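Local coordinates for biofilm growth-associated repressor (Xylella fastidiosa, PDB 3PQK), which represses the operon that contains its own gene and blh by binding a palindromic AT-rich sequence that spans the -10 region of the blh promoter, at residues B[28-33]-B[94-99]. Sequence-based numbering, arbitrary orientation.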
loop_
_atom_site.group_PDB
_atom_site.type_symbol
_atom_site.label_atom_id
_atom_site.label_comp_id
_atom_site.label_asym_id
_atom_site.label_seq_id
_atom_site.Cartn_x
_atom_site.Cartn_y
_atom_site.Cartn_z
ATOM N N LEU B 28 10.478 3.601 8.903
ATOM C CA LEU B 28 11.349 4.586 8.287
ATOM C C LEU B 28 10.577 5.616 7.475
ATOM O O LEU B 28 10.744 6.790 7.705
ATOM C CB LEU B 28 12.423 3.874 7.433
ATOM C CG LEU B 28 13.532 3.182 8.230
ATOM C CD1 LEU B 28 14.365 2.285 7.336
ATOM C CD2 LEU B 28 14.432 4.209 8.946
ATOM N N VAL B 29 9.715 5.196 6.543
ATOM C CA VAL B 29 8.959 6.148 5.718
ATOM C C VAL B 29 7.967 6.987 6.515
ATOM O O VAL B 29 7.896 8.198 6.327
ATOM C CB VAL B 29 8.404 5.551 4.391
ATOM C CG1 VAL B 29 9.539 5.009 3.516
ATOM C CG2 VAL B 29 7.372 4.456 4.655
ATOM N N CYS B 30 7.276 6.371 7.483
ATOM C CA CYS B 30 6.364 7.150 8.332
ATOM C C CYS B 30 7.117 8.181 9.181
ATOM O O CYS B 30 6.648 9.309 9.301
ATOM C CB CYS B 30 5.484 6.243 9.188
ATOM S SG CYS B 30 3.960 5.744 8.362
ATOM N N THR B 31 8.322 7.822 9.696
ATOM C CA THR B 31 9.153 8.767 10.474
ATOM C C THR B 31 9.558 9.959 9.590
ATOM O O THR B 31 9.481 11.115 10.030
ATOM C CB THR B 31 10.387 8.054 11.077
ATOM O OG1 THR B 31 9.970 6.897 11.808
ATOM C CG2 THR B 31 11.214 8.968 11.990
ATOM N N LEU B 32 9.914 9.676 8.317
ATOM C CA LEU B 32 10.350 10.690 7.355
ATOM C C LEU B 32 9.285 11.628 6.832
ATOM O O LEU B 32 9.602 12.652 6.246
ATOM C CB LEU B 32 11.178 10.078 6.224
ATOM C CG LEU B 32 12.507 9.425 6.625
ATOM C CD1 LEU B 32 13.061 8.636 5.458
ATOM C CD2 LEU B 32 13.563 10.487 7.059
ATOM N N VAL B 33 8.023 11.311 7.054
ATOM C CA VAL B 33 6.887 12.189 6.699
ATOM C C VAL B 33 7.028 13.476 7.545
ATOM O O VAL B 33 6.783 14.575 7.061
ATOM C CB VAL B 33 5.546 11.443 6.981
ATOM C CG1 VAL B 33 4.350 12.397 6.999
ATOM C CG2 VAL B 33 5.329 10.323 5.968
ATOM N N ILE B 94 -3.512 7.100 7.612
ATOM C CA ILE B 94 -4.387 5.973 7.963
ATOM C C ILE B 94 -3.868 5.203 9.173
ATOM O O ILE B 94 -4.659 4.855 10.047
ATOM C CB ILE B 94 -4.624 5.029 6.747
ATOM C CG1 ILE B 94 -5.319 5.759 5.572
ATOM C CG2 ILE B 94 -5.423 3.784 7.159
ATOM C CD1 ILE B 94 -5.015 5.115 4.175
ATOM N N PHE B 95 -2.553 4.895 9.205
ATOM C CA PHE B 95 -1.990 4.035 10.242
ATOM C C PHE B 95 -1.066 4.664 11.290
ATOM O O PHE B 95 -1.354 4.562 12.485
ATOM C CB PHE B 95 -1.293 2.816 9.595
ATOM C CG PHE B 95 -2.160 1.994 8.671
ATOM C CD1 PHE B 95 -3.069 1.065 9.182
ATOM C CD2 PHE B 95 -2.051 2.123 7.286
ATOM C CE1 PHE B 95 -3.873 0.303 8.335
ATOM C CE2 PHE B 95 -2.838 1.338 6.433
ATOM C CZ PHE B 95 -3.743 0.430 6.965
ATOM N N CYS B 96 0.078 5.210 10.858
ATOM C CA CYS B 96 1.120 5.748 11.734
ATOM C C CYS B 96 0.673 6.885 12.622
ATOM O O CYS B 96 1.065 6.912 13.792
ATOM C CB CYS B 96 2.372 6.097 10.935
ATOM S SG CYS B 96 2.883 4.782 9.790
ATOM N N ALA B 97 -0.157 7.797 12.091
ATOM C CA ALA B 97 -0.701 8.941 12.835
ATOM C C ALA B 97 -1.561 8.526 14.067
ATOM O O ALA B 97 -1.693 9.324 14.996
ATOM C CB ALA B 97 -1.510 9.832 11.907
ATOM N N GLN B 98 -2.111 7.278 14.080
ATOM C CA GLN B 98 -2.959 6.761 15.167
ATOM C C GLN B 98 -2.171 6.455 16.461
ATOM O O GLN B 98 -2.778 6.253 17.519
ATOM C CB GLN B 98 -3.741 5.509 14.709
ATOM N N GLU B 99 -0.836 6.352 16.351
ATOM C CA GLU B 99 0.074 6.078 17.466
ATOM C C GLU B 99 0.487 7.385 18.177
ATOM O O GLU B 99 1.137 7.334 19.225
ATOM C CB GLU B 99 1.305 5.281 16.975
#
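An intrachain disulfide, Cys30–Cys96, ties helix 23-33 to the C-terminal end of helix 84-96. The covalent bond is direct: Cys30 SG lies 2.0 Å from Cys96 SG. Both side chains leave their backbones toward the other segment, with Cys30 CB 3.6 Å from Cys96 CB and Cys30 CA 6.4 Å from Cys96 CA, a CA separation toward the long end for a disulfide. Its central torsion, chi3, is 70°; the positive sign makes this a right-handed disulfide, and the value is somewhat below the 90° usual for a relaxed one. On Cys96, SG stands anti to the carbonyl carbon and beside the backbone N (chi1 -47°), which swings the sulfur out toward the other helix. Between the two segments, this cysteine pair supplies every heavy-atom contact within 4.5 Å, so the 103 Å² they bury belongs to the bridge.

In the winged-helix fold of the ArsR family, the bond joins the helix that precedes the predicted helix-turn-helix of residues 39-62 to the helix that follows the wing. Helix 23-33 meets that motif directly, through Leu28 on Leu53 and Leu57 and Thr31 on Leu42. A covalent link placed here is consistent with a thiol-based redox switch captured in its oxidised state. Around Cys96 the helix is irregular: a wider pi-type turn at 94-96 passes into a 3-10 segment, marked by the i to i+3 hydrogen bonds from Gln98 N to Phe95 O and from Glu99 N to Cys96 O, each 3.2 Å. The same turn faces the second subunit, whose Lys83 makes a cation-pi contact with Phe95 and hydrogen-bonds Ile94 O.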